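Local atomic coordinates of acyl-coenzyme A oxidase acox-1.2 (Caenorhabditis elegans, PDB entry 5K3J), a protein that catalyses the FAD-dependent first step of peroxisomal beta-oxidation, desaturating the five-carbon side chain of ascaroside-CoA pheromone precursors and yielding hydrogen peroxide. Residues L204-N209 with C268-D273. Residues are numbered along the deposited sequence; the frame is centred on the assembly and turned at random.
Sequences LIIKRN and CKVEAD
Ile206 and Val270 meet methyl to methyl, a compact example of how two beta elements with no hydrogen bond between them can be joined by side-chain tips alone. Followed outward, the isoleucine closes the gap atom by atom: Ile206 CB stands 6.3 Å from Val270 CG2, Ile206 CG1 is 4.9 Å from Val270 CG2, and only the terminal Ile206 CD1 arrives in van der Waals contact, 3.9 Å from Val270 CG2. The reach comes from an extended end to the chain (chi2 163°). Leu204, two residues earlier and with its CB also directed at Val270, sends CD2 to the same valine methyl, CG2, at 4.1 Å, so one branch of Val270 receives both tips. With the nearest CA atoms, those of Ile206 and Val270, 9.2 Å apart, the backbones are too distant to pair. Phe174 and Tyr276 each touch both Leu204 and Val270, making the three aliphatic groups part of a larger apolar cluster. The contact thus packs Leu204 and Ile206, where strand 197-205 leads through a hairpin turn into strand 210-219, against the small antiparallel ladder 269-270/276-277, within the beta domain characteristic of the acyl-CoA oxidase and dehydrogenase fold.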
ATOM      1  N   LEU A 204       5.342  18.152 -32.826  1.00 34.27           N
ATOM      2  CA  LEU A 204       5.892  19.167 -33.722  1.00 36.58           C
ATOM      3  C   LEU A 204       5.287  19.078 -35.120  1.00 40.32           C
ATOM      4  O   LEU A 204       5.328  18.030 -35.763  1.00 42.59           O
ATOM      5  CB  LEU A 204       7.413  19.042 -33.800  1.00 36.57           C
ATOM      6  CG  LEU A 204       8.111  20.015 -34.749  1.00 33.77           C
ATOM      7  CD1 LEU A 204       7.702  21.459 -34.475  1.00 34.27           C
ATOM      8  CD2 LEU A 204       9.624  19.856 -34.660  1.00 33.04           C
ATOM      9  N   ILE A 205       4.727  20.193 -35.581  1.00 43.84           N
ATOM     10  CA  ILE A 205       4.078  20.256 -36.887  1.00 45.47           C
ATOM     11  C   ILE A 205       4.675  21.350 -37.771  1.00 45.82           C
ATOM     12  O   ILE A 205       4.681  22.524 -37.403  1.00 47.63           O
ATOM     13  CB  ILE A 205       2.565  20.504 -36.743  1.00 46.85           C
ATOM     14  CG1 ILE A 205       1.917  19.410 -35.889  1.00 47.91           C
ATOM     15  CG2 ILE A 205       1.905  20.580 -38.110  1.00 46.76           C
ATOM     16  CD1 ILE A 205       0.441  19.644 -35.609  1.00 44.66           C
ATOM     17  N   ILE A 206       5.171  20.960 -38.941  1.00 63.99           N
ATOM     18  CA  ILE A 206       5.760  21.907 -39.885  1.00 69.91           C
ATOM     19  C   ILE A 206       5.050  21.806 -41.238  1.00 73.28           C
ATOM     20  O   ILE A 206       5.300  20.876 -42.009  1.00 72.62           O
ATOM     21  CB  ILE A 206       7.281  21.659 -40.034  1.00 74.42           C
ATOM     22  CG1 ILE A 206       8.006  22.085 -38.754  1.00 72.42           C
ATOM     23  CG2 ILE A 206       7.852  22.405 -41.232  1.00 75.82           C
ATOM     24  CD1 ILE A 206       9.409  21.530 -38.622  1.00 70.08           C
ATOM     25  N   LYS A 207       4.158  22.768 -41.493  1.00 73.21           N
ATOM     26  CA  LYS A 207       3.283  22.801 -42.673  1.00 74.07           C
ATOM     27  C   LYS A 207       2.798  21.402 -43.045  1.00 72.24           C
ATOM     28  O   LYS A 207       3.219  20.829 -44.052  1.00 71.22           O
ATOM     29  CB  LYS A 207       3.997  23.461 -43.855  1.00 78.50           C
ATOM     30  CG  LYS A 207       4.592  24.830 -43.535  1.00 83.03           C
ATOM     31  CD  LYS A 207       3.541  25.799 -42.999  1.00 86.89           C
ATOM     32  CE  LYS A 207       4.152  27.151 -42.645  1.00 86.39           C
ATOM     33  NZ  LYS A 207       3.130  28.110 -42.135  1.00 82.04           N
ATOM     34  N   ARG A 208       1.881  20.896 -42.225  1.00 59.22           N
ATOM     35  CA  ARG A 208       1.597  19.467 -42.065  1.00 64.29           C
ATOM     36  C   ARG A 208       2.772  18.563 -42.408  1.00 61.08           C
ATOM     37  O   ARG A 208       2.852  17.983 -43.493  1.00 60.79           O
ATOM     38  CB  ARG A 208       0.371  19.030 -42.873  1.00 73.35           C
ATOM     39  CG  ARG A 208      -0.424  17.909 -42.161  1.00 79.24           C
ATOM     40  CD  ARG A 208       0.318  16.557 -42.151  1.00 79.13           C
ATOM     41  NE  ARG A 208       0.217  15.837 -40.880  1.00 78.61           N
ATOM     42  CZ  ARG A 208      -0.415  14.675 -40.726  1.00 74.22           C
ATOM     43  NH1 ARG A 208      -1.009  14.098 -41.764  1.00 69.78           N
ATOM     44  NH2 ARG A 208      -0.454  14.084 -39.537  1.00 71.85           N
ATOM     45  N   ASN A 209       3.680  18.464 -41.449  1.00 69.52           N
ATOM     46  CA  ASN A 209       4.589  17.341 -41.336  1.00 69.45           C
ATOM     47  C   ASN A 209       4.670  17.029 -39.849  1.00 66.00           C
ATOM     48  O   ASN A 209       4.832  17.935 -39.034  1.00 61.90           O
ATOM     49  CB  ASN A 209       5.961  17.660 -41.930  1.00 76.08           C
ATOM     50  CG  ASN A 209       6.339  16.725 -43.068  1.00 78.17           C
ATOM     51  OD1 ASN A 209       7.421  16.137 -43.075  1.00 77.94           O
ATOM     52  ND2 ASN A 209       5.436  16.575 -44.031  1.00 72.53           N
ATOM     53  N   CYS A 268      18.630  18.670 -32.093  1.00 53.03           N
ATOM     54  CA  CYS A 268      17.741  18.958 -33.221  1.00 52.36           C
ATOM     55  C   CYS A 268      17.610  20.455 -33.514  1.00 49.92           C
ATOM     56  O   CYS A 268      18.043  21.296 -32.724  1.00 48.56           O
ATOM     57  CB  CYS A 268      16.351  18.369 -32.972  1.00 58.00           C
ATOM     58  SG  CYS A 268      15.133  19.544 -32.326  1.00 59.91           S
ATOM     59  N   LYS A 269      17.002  20.776 -34.655  1.00 42.24           N
ATOM     60  CA  LYS A 269      16.826  22.164 -35.084  1.00 42.49           C
ATOM     61  C   LYS A 269      15.550  22.406 -35.888  1.00 43.66           C
ATOM     62  O   LYS A 269      15.056  21.518 -36.585  1.00 47.13           O
ATOM     63  CB  LYS A 269      18.003  22.615 -35.943  1.00 44.82           C
ATOM     64  CG  LYS A 269      19.288  22.894 -35.205  1.00 47.30           C
ATOM     65  CD  LYS A 269      20.276  23.553 -36.144  1.00 48.94           C
ATOM     66  CE  LYS A 269      21.703  23.351 -35.679  1.00 46.32           C
ATOM     67  NZ  LYS A 269      22.670  23.801 -36.720  1.00 42.77           N
ATOM     68  N   VAL A 270      15.038  23.629 -35.788  1.00 34.31           N
ATOM     69  CA  VAL A 270      14.064  24.159 -36.739  1.00 36.41           C
ATOM     70  C   VAL A 270      14.539  25.542 -37.175  1.00 39.01           C
ATOM     71  O   VAL A 270      14.582  26.469 -36.368  1.00 34.28           O
ATOM     72  CB  VAL A 270      12.649  24.260 -36.145  1.00 37.57           C
ATOM     73  CG1 VAL A 270      11.778  25.164 -37.008  1.00 40.47           C
ATOM     74  CG2 VAL A 270      12.023  22.877 -36.008  1.00 35.98           C
ATOM     75  N   GLU A 271      14.911  25.677 -38.444  1.00 63.86           N
ATOM     76  CA  GLU A 271      15.413  26.946 -38.957  1.00 62.00           C
ATOM     77  C   GLU A 271      14.263  27.902 -39.254  1.00 62.57           C
ATOM     78  O   GLU A 271      13.119  27.477 -39.398  1.00 65.46           O
ATOM     79  CB  GLU A 271      16.253  26.723 -40.217  1.00 65.83           C
ATOM     80  CG  GLU A 271      17.377  25.713 -40.055  1.00 69.19           C
ATOM     81  CD  GLU A 271      18.671  26.340 -39.569  1.00 79.71           C
ATOM     82  OE1 GLU A 271      19.731  26.032 -40.156  1.00 78.95           O
ATOM     83  OE2 GLU A 271      18.632  27.133 -38.606  1.00 85.54           O
ATOM     84  N   ALA A 272      14.583  29.189 -39.363  1.00 36.11           N
ATOM     85  CA  ALA A 272      13.587  30.241 -39.578  1.00 34.14           C
ATOM     86  C   ALA A 272      12.722  29.986 -40.816  1.00 37.77           C
ATOM     87  O   ALA A 272      11.583  30.447 -40.886  1.00 39.24           O
ATOM     88  CB  ALA A 272      14.269  31.593 -39.690  1.00 28.74           C
ATOM     89  N   ASP A 273      13.262  29.255 -41.786  1.00 98.26           N
ATOM     90  CA  ASP A 273      12.520  28.929 -42.996  1.00 97.04           C
ATOM     91  C   ASP A 273      11.696  27.655 -42.838  1.00 96.56           C
ATOM     92  O   ASP A 273      10.999  27.240 -43.764  1.00100.99           O
ATOM     93  CB  ASP A 273      13.466  28.781 -44.187  1.00 99.25           C
ATOM     94  CG  ASP A 273      14.594  27.799 -43.930  1.00102.30           C
ATOM     95  OD1 ASP A 273      14.548  27.080 -42.917  1.00 96.10           O
ATOM     96  OD2 ASP A 273      15.538  27.756 -44.752  1.00100.90           O
TER